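Hypothetical protein (Bacteroides caccae, PDB 4M8R) is of unknown function but belongs to the DUF4784 family, pairing an N-terminal Ig-like domain with a WD40-like beta-propeller domain. Local coordinates at residues 114-122 with 131-139; 155-164 with 415-423. All blocks are in the same frame, centred on the assembly; numbering follows the deposited sequence.

Interaction 1. Residues 114-122 with 131-139; sequences PKDFRLYGI and RAYAEETVT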
loop_
_atom_site.group_PDB
_atom_site.type_symbol
_atom_site.label_atom_id
_atom_site.label_comp_id
_atom_site.label_asym_id
_atom_site.label_seq_id
_atom_site.Cartn_x
_atom_site.Cartn_y
_atom_site.Cartn_z
ATOM N N PRO A 114 12.546 -14.385 12.870
ATOM C CA PRO A 114 11.378 -15.163 12.448
ATOM C C PRO A 114 10.082 -14.408 12.718
ATOM O O PRO A 114 9.958 -13.769 13.759
ATOM C CB PRO A 114 11.462 -16.424 13.311
ATOM C CG PRO A 114 12.256 -16.030 14.507
ATOM C CD PRO A 114 13.213 -14.973 14.045
ATOM N N LYS A 115 9.132 -14.482 11.790
ATOM C CA LYS A 115 7.906 -13.685 11.872
ATOM C C LYS A 115 6.712 -14.425 12.488
ATOM O O LYS A 115 5.683 -13.808 12.756
ATOM C CB LYS A 115 7.521 -13.159 10.488
ATOM C CG LYS A 115 8.636 -12.418 9.758
ATOM C CD LYS A 115 8.151 -11.846 8.426
ATOM C CE LYS A 115 9.182 -11.990 7.310
ATOM N NZ LYS A 115 10.483 -11.322 7.608
ATOM N N ASP A 116 6.844 -15.729 12.719
ATOM C CA ASP A 116 5.764 -16.502 13.339
ATOM C C ASP A 116 5.579 -16.109 14.803
ATOM O O ASP A 116 6.553 -15.910 15.530
ATOM C CB ASP A 116 6.010 -18.015 13.231
ATOM C CG ASP A 116 7.232 -18.481 14.020
ATOM O OD1 ASP A 116 8.347 -18.001 13.724
ATOM O OD2 ASP A 116 7.077 -19.335 14.924
ATOM N N PHE A 117 4.323 -16.005 15.229
ATOM C CA PHE A 117 4.014 -15.622 16.597
ATOM C C PHE A 117 4.292 -16.758 17.569
ATOM O O PHE A 117 3.935 -17.894 17.313
ATOM C CB PHE A 117 2.561 -15.143 16.717
ATOM C CG PHE A 117 2.399 -13.681 16.450
ATOM C CD1 PHE A 117 2.207 -13.216 15.159
ATOM C CD2 PHE A 117 2.478 -12.763 17.490
ATOM C CE1 PHE A 117 2.083 -11.863 14.904
ATOM C CE2 PHE A 117 2.353 -11.406 17.247
ATOM C CZ PHE A 117 2.158 -10.956 15.951
ATOM N N ARG A 118 4.934 -16.420 18.683
ATOM C CA ARG A 118 5.336 -17.388 19.700
ATOM C C ARG A 118 4.900 -16.892 21.075
ATOM O O ARG A 118 4.848 -15.685 21.318
ATOM C CB ARG A 118 6.853 -17.578 19.654
ATOM C CG ARG A 118 7.348 -18.087 18.308
ATOM C CD ARG A 118 8.858 -18.192 18.211
ATOM N NE ARG A 118 9.256 -18.667 16.889
ATOM C CZ ARG A 118 10.515 -18.837 16.486
ATOM N NH1 ARG A 118 11.529 -18.581 17.306
ATOM N NH2 ARG A 118 10.764 -19.271 15.255
ATOM N N LEU A 119 4.571 -17.822 21.963
ATOM C CA LEU A 119 4.081 -17.474 23.291
ATOM C C LEU A 119 5.213 -17.584 24.311
ATOM O O LEU A 119 5.915 -18.601 24.361
ATOM C CB LEU A 119 2.929 -18.397 23.684
ATOM C CG LEU A 119 2.154 -18.001 24.934
ATOM C CD1 LEU A 119 1.380 -16.709 24.724
ATOM C CD2 LEU A 119 1.218 -19.130 25.331
ATOM N N TYR A 120 5.377 -16.537 25.118
ATOM C CA TYR A 120 6.444 -16.467 26.111
ATOM C C TYR A 120 5.860 -16.255 27.500
ATOM O O TYR A 120 4.930 -15.474 27.668
ATOM C CB TYR A 120 7.393 -15.314 25.787
ATOM C CG TYR A 120 8.048 -15.408 24.431
ATOM C CD1 TYR A 120 7.393 -14.962 23.289
ATOM C CD2 TYR A 120 9.327 -15.940 24.288
ATOM C CE1 TYR A 120 7.987 -15.049 22.043
ATOM C CE2 TYR A 120 9.932 -16.031 23.046
ATOM C CZ TYR A 120 9.257 -15.585 21.926
ATOM O OH TYR A 120 9.858 -15.672 20.690
ATOM N N GLY A 121 6.414 -16.946 28.491
ATOM C CA GLY A 121 5.978 -16.807 29.881
ATOM C C GLY A 121 7.057 -16.204 30.764
ATOM O O GLY A 121 8.250 -16.425 30.538
ATOM N N ILE A 122 6.635 -15.459 31.783
ATOM C CA ILE A 122 7.558 -14.897 32.773
ATOM C C ILE A 122 7.728 -15.883 33.929
ATOM O O ILE A 122 6.771 -16.159 34.655
ATOM C CB ILE A 122 7.045 -13.562 33.365
ATOM C CG1 ILE A 122 6.479 -12.640 32.279
ATOM C CG2 ILE A 122 8.159 -12.862 34.134
ATOM C CD1 ILE A 122 7.461 -12.260 31.199
ATOM N N ARG A 131 10.209 -19.382 26.403
ATOM C CA ARG A 131 9.339 -19.648 25.262
ATOM C C ARG A 131 8.441 -20.828 25.588
ATOM O O ARG A 131 8.917 -21.950 25.699
ATOM C CB ARG A 131 10.144 -19.947 24.005
ATOM C CG ARG A 131 9.277 -20.136 22.768
ATOM C CD ARG A 131 10.132 -20.245 21.525
ATOM N NE ARG A 131 10.938 -21.460 21.561
ATOM C CZ ARG A 131 12.137 -21.600 21.000
ATOM N NH1 ARG A 131 12.710 -20.591 20.345
ATOM N NH2 ARG A 131 12.773 -22.764 21.102
ATOM N N ALA A 132 7.148 -20.567 25.748
ATOM C CA ALA A 132 6.195 -21.589 26.181
ATOM C C ALA A 132 5.592 -22.346 25.006
ATOM O O ALA A 132 5.263 -23.524 25.130
ATOM C CB ALA A 132 5.086 -20.954 27.010
ATOM N N TYR A 133 5.426 -21.660 23.878
ATOM C CA TYR A 133 4.859 -22.279 22.684
ATOM C C TYR A 133 5.414 -21.664 21.406
ATOM O O TYR A 133 5.552 -20.445 21.286
ATOM C CB TYR A 133 3.328 -22.160 22.687
ATOM C CG TYR A 133 2.688 -22.604 21.390
ATOM C CD1 TYR A 133 2.361 -23.936 21.172
ATOM C CD2 TYR A 133 2.425 -21.690 20.371
ATOM C CE1 TYR A 133 1.784 -24.346 19.982
ATOM C CE2 TYR A 133 1.855 -22.092 19.176
ATOM C CZ TYR A 133 1.534 -23.420 18.989
ATOM O OH TYR A 133 0.964 -23.815 17.806
ATOM N N ALA A 134 5.727 -22.533 20.455
ATOM C CA ALA A 134 6.000 -22.137 19.080
ATOM C C ALA A 134 5.493 -23.270 18.209
ATOM O O ALA A 134 5.517 -24.423 18.633
ATOM C CB ALA A 134 7.487 -21.914 18.868
ATOM N N GLU A 135 5.024 -22.961 17.006
ATOM C CA GLU A 135 4.494 -24.011 16.143
ATOM C C GLU A 135 5.611 -24.835 15.504
ATOM O O GLU A 135 6.777 -24.451 15.543
ATOM C CB GLU A 135 3.515 -23.458 15.109
ATOM C CG GLU A 135 4.093 -22.509 14.085
ATOM C CD GLU A 135 3.009 -21.949 13.186
ATOM O OE1 GLU A 135 2.383 -22.752 12.451
ATOM O OE2 GLU A 135 2.787 -20.717 13.215
ATOM N N GLU A 136 5.228 -25.966 14.920
ATOM C CA GLU A 136 6.165 -27.052 14.603
ATOM C C GLU A 136 7.396 -26.623 13.792
ATOM O O GLU A 136 7.382 -25.605 13.092
ATOM C CB GLU A 136 5.428 -28.204 13.901
ATOM C CG GLU A 136 6.112 -29.561 14.032
ATOM C CD GLU A 136 5.157 -30.659 14.452
ATOM O OE1 GLU A 136 4.467 -30.472 15.475
ATOM O OE2 GLU A 136 5.101 -31.710 13.773
ATOM N N THR A 137 8.455 -27.426 13.921
ATOM C CA THR A 137 9.768 -27.192 13.303
ATOM C C THR A 137 10.478 -25.983 13.911
ATOM O O THR A 137 11.229 -25.293 13.220
ATOM C CB THR A 137 9.711 -27.065 11.753
ATOM O OG1 THR A 137 9.200 -25.780 11.371
ATOM C CG2 THR A 137 8.860 -28.169 11.135
ATOM N N VAL A 138 10.253 -25.736 15.201
ATOM C CA VAL A 138 10.919 -24.636 15.892
ATOM C C VAL A 138 11.714 -25.143 17.094
ATOM O O VAL A 138 11.169 -25.829 17.966
ATOM C CB VAL A 138 9.917 -23.546 16.333
ATOM C CG1 VAL A 138 10.578 -22.543 17.273
ATOM C CG2 VAL A 138 9.349 -22.829 15.113
ATOM N N THR A 139 13.007 -24.809 17.105
ATOM C CA THR A 139 13.891 -24.984 18.267
ATOM C C THR A 139 15.156 -24.118 18.082
ATOM O O THR A 139 16.203 -24.608 17.651
ATOM C CB THR A 139 14.281 -26.470 18.507
ATOM O OG1 THR A 139 13.103 -27.265 18.709
ATOM C CG2 THR A 139 15.182 -26.615 19.740
#

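Interaction 2. Residues 155-164 with 415-423; sequences VVNLQKTYGL and PYNSVVWAN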
loop_
_atom_site.group_PDB
_atom_site.type_symbol
_atom_site.label_atom_id
_atom_site.label_comp_id
_atom_site.label_asym_id
_atom_site.label_seq_id
_atom_site.Cartn_x
_atom_site.Cartn_y
_atom_site.Cartn_z
ATOM N N VAL A 155 4.237 -6.905 30.543
ATOM C CA VAL A 155 5.027 -7.282 29.385
ATOM C C VAL A 155 4.167 -7.406 28.134
ATOM O O VAL A 155 3.143 -8.085 28.136
ATOM C CB VAL A 155 5.784 -8.590 29.649
ATOM C CG1 VAL A 155 6.631 -8.967 28.446
ATOM C CG2 VAL A 155 6.654 -8.433 30.889
ATOM N N VAL A 156 4.606 -6.746 27.067
ATOM C CA VAL A 156 3.879 -6.702 25.806
ATOM C C VAL A 156 4.849 -6.771 24.639
ATOM O O VAL A 156 6.059 -6.644 24.818
ATOM C CB VAL A 156 3.060 -5.404 25.674
ATOM C CG1 VAL A 156 2.003 -5.329 26.758
ATOM C CG2 VAL A 156 3.963 -4.178 25.736
ATOM N N ASN A 157 4.305 -6.956 23.442
ATOM C CA ASN A 157 5.105 -7.032 22.232
ATOM C C ASN A 157 4.626 -6.028 21.209
ATOM O O ASN A 157 3.429 -5.837 21.035
ATOM C CB ASN A 157 5.014 -8.431 21.631
ATOM C CG ASN A 157 5.575 -8.503 20.215
ATOM O OD1 ASN A 157 4.829 -8.679 19.251
ATOM N ND2 ASN A 157 6.896 -8.373 20.082
ATOM N N LEU A 158 5.567 -5.368 20.545
ATOM C CA LEU A 158 5.257 -4.624 19.339
ATOM C C LEU A 158 5.593 -5.529 18.176
ATOM O O LEU A 158 6.730 -5.962 18.039
ATOM C CB LEU A 158 6.065 -3.334 19.261
ATOM C CG LEU A 158 5.855 -2.513 17.986
ATOM C CD1 LEU A 158 4.388 -2.159 17.789
ATOM C CD2 LEU A 158 6.714 -1.260 18.039
ATOM N N GLN A 159 4.608 -5.818 17.337
ATOM C CA GLN A 159 4.795 -6.802 16.285
ATOM C C GLN A 159 6.047 -6.514 15.452
ATOM O O GLN A 159 6.354 -5.361 15.151
ATOM C CB GLN A 159 3.556 -6.910 15.391
ATOM C CG GLN A 159 3.153 -5.631 14.672
ATOM C CD GLN A 159 2.131 -5.865 13.564
ATOM O OE1 GLN A 159 1.717 -7.000 13.305
ATOM N NE2 GLN A 159 1.726 -4.784 12.897
ATOM N N LYS A 160 6.767 -7.584 15.120
ATOM C CA LYS A 160 7.971 -7.558 14.270
ATOM C C LYS A 160 9.245 -7.074 14.947
ATOM O O LYS A 160 10.294 -7.077 14.319
ATOM C CB LYS A 160 7.739 -6.774 12.974
ATOM C CG LYS A 160 6.561 -7.271 12.155
ATOM C CD LYS A 160 6.401 -6.449 10.893
ATOM C CE LYS A 160 5.243 -6.955 10.054
ATOM N NZ LYS A 160 5.009 -6.061 8.887
ATOM N N THR A 161 9.180 -6.675 16.211
ATOM C CA THR A 161 10.374 -6.208 16.917
ATOM C C THR A 161 11.251 -7.337 17.439
ATOM O O THR A 161 12.418 -7.114 17.751
ATOM C CB THR A 161 10.007 -5.292 18.096
ATOM O OG1 THR A 161 9.135 -5.986 18.995
ATOM C CG2 THR A 161 9.328 -4.039 17.585
ATOM N N TYR A 162 10.694 -8.542 17.519
ATOM C CA TYR A 162 11.388 -9.721 18.066
ATOM C C TYR A 162 12.025 -9.401 19.415
ATOM O O TYR A 162 13.236 -9.545 19.609
ATOM C CB TYR A 162 12.416 -10.303 17.076
ATOM C CG TYR A 162 12.813 -11.737 17.392
ATOM C CD1 TYR A 162 11.859 -12.753 17.434
ATOM C CD2 TYR A 162 14.140 -12.084 17.625
ATOM C CE1 TYR A 162 12.211 -14.063 17.716
ATOM C CE2 TYR A 162 14.504 -13.396 17.908
ATOM C CZ TYR A 162 13.533 -14.381 17.952
ATOM O OH TYR A 162 13.885 -15.684 18.229
ATOM N N GLY A 163 11.171 -8.962 20.332
ATOM C CA GLY A 163 11.553 -8.697 21.706
ATOM C C GLY A 163 10.343 -8.232 22.491
ATOM O O GLY A 163 9.243 -8.135 21.938
ATOM N N LEU A 164 10.545 -7.932 23.773
ATOM C CA LEU A 164 9.443 -7.594 24.669
ATOM C C LEU A 164 9.629 -6.241 25.318
ATOM O O LEU A 164 10.724 -5.901 25.757
ATOM C CB LEU A 164 9.307 -8.646 25.764
ATOM C CG LEU A 164 9.063 -10.078 25.296
ATOM C CD1 LEU A 164 9.145 -11.046 26.467
ATOM C CD2 LEU A 164 7.724 -10.199 24.590
ATOM N N PRO A 415 4.009 -22.672 34.496
ATOM C CA PRO A 415 4.335 -22.049 35.784
ATOM C C PRO A 415 4.559 -20.530 35.664
ATOM O O PRO A 415 5.623 -20.023 36.035
ATOM C CB PRO A 415 5.620 -22.775 36.195
ATOM C CG PRO A 415 6.283 -23.091 34.901
ATOM C CD PRO A 415 5.178 -23.351 33.910
ATOM N N TYR A 416 3.544 -19.823 35.162
ATOM C CA TYR A 416 3.628 -18.389 34.871
ATOM C C TYR A 416 2.368 -17.661 35.331
ATOM O O TYR A 416 1.276 -18.233 35.323
ATOM C CB TYR A 416 3.761 -18.140 33.362
ATOM C CG TYR A 416 4.727 -19.033 32.615
ATOM C CD1 TYR A 416 6.087 -19.000 32.884
ATOM C CD2 TYR A 416 4.278 -19.886 31.611
ATOM C CE1 TYR A 416 6.974 -19.809 32.194
ATOM C CE2 TYR A 416 5.160 -20.699 30.912
ATOM C CZ TYR A 416 6.505 -20.654 31.209
ATOM O OH TYR A 416 7.386 -21.454 30.523
ATOM N N ASN A 417 2.526 -16.392 35.704
ATOM C CA ASN A 417 1.387 -15.487 35.929
ATOM C C ASN A 417 1.143 -14.559 34.743
ATOM O O ASN A 417 0.043 -14.027 34.585
ATOM C CB ASN A 417 1.597 -14.636 37.190
ATOM C CG ASN A 417 1.096 -15.319 38.449
ATOM O OD1 ASN A 417 -0.002 -15.875 38.471
ATOM N ND2 ASN A 417 1.893 -15.265 39.511
ATOM N N SER A 418 2.174 -14.354 33.928
ATOM C CA SER A 418 2.059 -13.538 32.729
ATOM C C SER A 418 2.593 -14.301 31.533
ATOM O O SER A 418 3.684 -14.876 31.587
ATOM C CB SER A 418 2.843 -12.239 32.895
ATOM O OG SER A 418 2.446 -11.558 34.069
ATOM N N VAL A 419 1.809 -14.314 30.460
ATOM C CA VAL A 419 2.282 -14.797 29.167
ATOM C C VAL A 419 1.997 -13.741 28.112
ATOM O O VAL A 419 1.084 -12.932 28.268
ATOM C CB VAL A 419 1.635 -16.135 28.753
ATOM C CG1 VAL A 419 2.098 -17.249 29.677
ATOM C CG2 VAL A 419 0.115 -16.036 28.726
ATOM N N VAL A 420 2.780 -13.761 27.041
ATOM C CA VAL A 420 2.668 -12.765 25.989
ATOM C C VAL A 420 2.957 -13.379 24.628
ATOM O O VAL A 420 3.919 -14.126 24.466
ATOM C CB VAL A 420 3.620 -11.570 26.255
ATOM C CG1 VAL A 420 5.050 -12.043 26.503
ATOM C CG2 VAL A 420 3.577 -10.574 25.105
ATOM N N TRP A 421 2.106 -13.072 23.655
ATOM C CA TRP A 421 2.376 -13.414 22.263
ATOM C C TRP A 421 3.365 -12.404 21.681
ATOM O O TRP A 421 3.260 -11.205 21.947
ATOM C CB TRP A 421 1.088 -13.379 21.442
ATOM C CG TRP A 421 0.229 -14.607 21.545
ATOM C CD1 TRP A 421 -1.009 -14.694 22.103
ATOM C CD2 TRP A 421 0.541 -15.914 21.052
ATOM N NE1 TRP A 421 -1.488 -15.970 21.993
ATOM C CE2 TRP A 421 -0.558 -16.742 21.353
ATOM C CE3 TRP A 421 1.640 -16.464 20.387
ATOM C CZ2 TRP A 421 -0.594 -18.096 21.014
ATOM C CZ3 TRP A 421 1.608 -17.812 20.051
ATOM C CH2 TRP A 421 0.497 -18.613 20.365
ATOM N N ALA A 422 4.318 -12.877 20.885
ATOM C CA ALA A 422 5.312 -11.979 20.301
ATOM C C ALA A 422 5.933 -12.501 19.025
ATOM O O ALA A 422 6.072 -13.707 18.834
ATOM C CB ALA A 422 6.407 -11.680 21.308
ATOM N N ASN A 423 6.274 -11.566 18.143
ATOM C CA ASN A 423 7.185 -11.823 17.034
ATOM C C ASN A 423 8.045 -10.581 16.786
ATOM O O ASN A 423 8.014 -9.637 17.591
ATOM C CB ASN A 423 6.428 -12.239 15.767
ATOM C CG ASN A 423 5.674 -11.092 15.121
ATOM O OD1 ASN A 423 5.468 -10.041 15.726
ATOM N ND2 ASN A 423 5.266 -11.290 13.877
ATOM O OXT ASN A 423 8.777 -10.497 15.795
#

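Interaction 1. Residues 114-122 with 131-139
Leu119 and Tyr133, an antiparallel hydrogen-bonded pair, form the tight end of the contact. Leu119 N donates to Tyr133 O at 2.9 Å. Leu119 O takes two hydrogens, from Tyr133 N and, at 2.7 Å, from Ala132 N. Two residues opposite one make a classic beta bulge, and the register slips by one before Tyr120 pairs with Arg131, its CD2 3.8 Å from Arg131 CA.

Arg118, extended from CG to NE, lays its guanidinium under Val138 CG1, 3.8 Å above the plane. Asp116 OD2 sits at the guanidinium edge, in its plane, with NE 3.0 Å away on the syn side but tilted from the carboxylate plane, an almost straight salt bridge. A leucine in place of Arg118 would probably leave Asp116 without its charge partner and Val138 without the flat surface it rests on. Where partly exposed Ala134 and Val138 meet Arg118 the packing is looser: Arg118 NH1 and Arg131 NH1 stand 3.8 Å apart as like charges, unbonded. Glu135, by contrast, is buried and salt-bridged to Arg375 of the second subunit. Strands 118-123 and 128-133 form a hairpin, flanked by strand 143-145 beyond 128-133 and by C-terminal strand 419-422 beyond 118-123.

Interaction 2. Residues 155-164 with 415-423
Asn157 lies against Ala422, its CG 3.5 Å from the alanine CB, and points its amide at the end of the chain. With CG anti to the backbone N (chi1 168°), the group reaches between the C terminus and its own loop. ND2 donates to Asn423 O at 3.0 Å, in the carbonyl plane, and to Gly163 O, which lies in the amide plane; OD1 takes a weak bond from Asn423 N. These bonds fix the rotation of the amide.

The Asn423 side chain makes its own bonds. Its OD1 receives Lys160 N at 2.8 Å, the donor standing above the carbonyl plane, while its ND2 turns to Lys115 O. Asn423 O, half of the terminal carboxylate, is gripped a second time by Tyr162 N at 2.9 Å. Lys160 lies within a type II turn from Leu158 to Thr161, so the last residue is clasped by the loop between strands 153-156 and 163-170. This joins two neighbouring four-stranded sheets of the WD40-like domain, consistent with adjacent propeller blades.

Farther along, apolar Leu164 and Val420 meet tip to tip, CD2 to CG1 at 3.8 Å, and Val155 crosses Val420 at about a right angle, CG1 to CG1 at 4.0 Å.

Overall arrangement
From the N terminus the chain first builds the Ig-like domain, then runs through 114-122 into strand 118-123. Interaction 1 closes early, as a local hairpin with only eight residues between its segments, before the chain reaches 155-164. Interaction 2 opens there and closes some 250 residues later, when the C terminus returns after the intervening sheets. The two are therefore in series, neither nested nor crossed, yet they meet in space, their centres about 10 Å apart. Strand 419-422 comes home beside strand 118-123, consistent with the closure in which N- and C-terminal strands complete one blade of a beta-propeller. Interaction 2 then ties that four-stranded sheet to the next, which begins with strand 153-156.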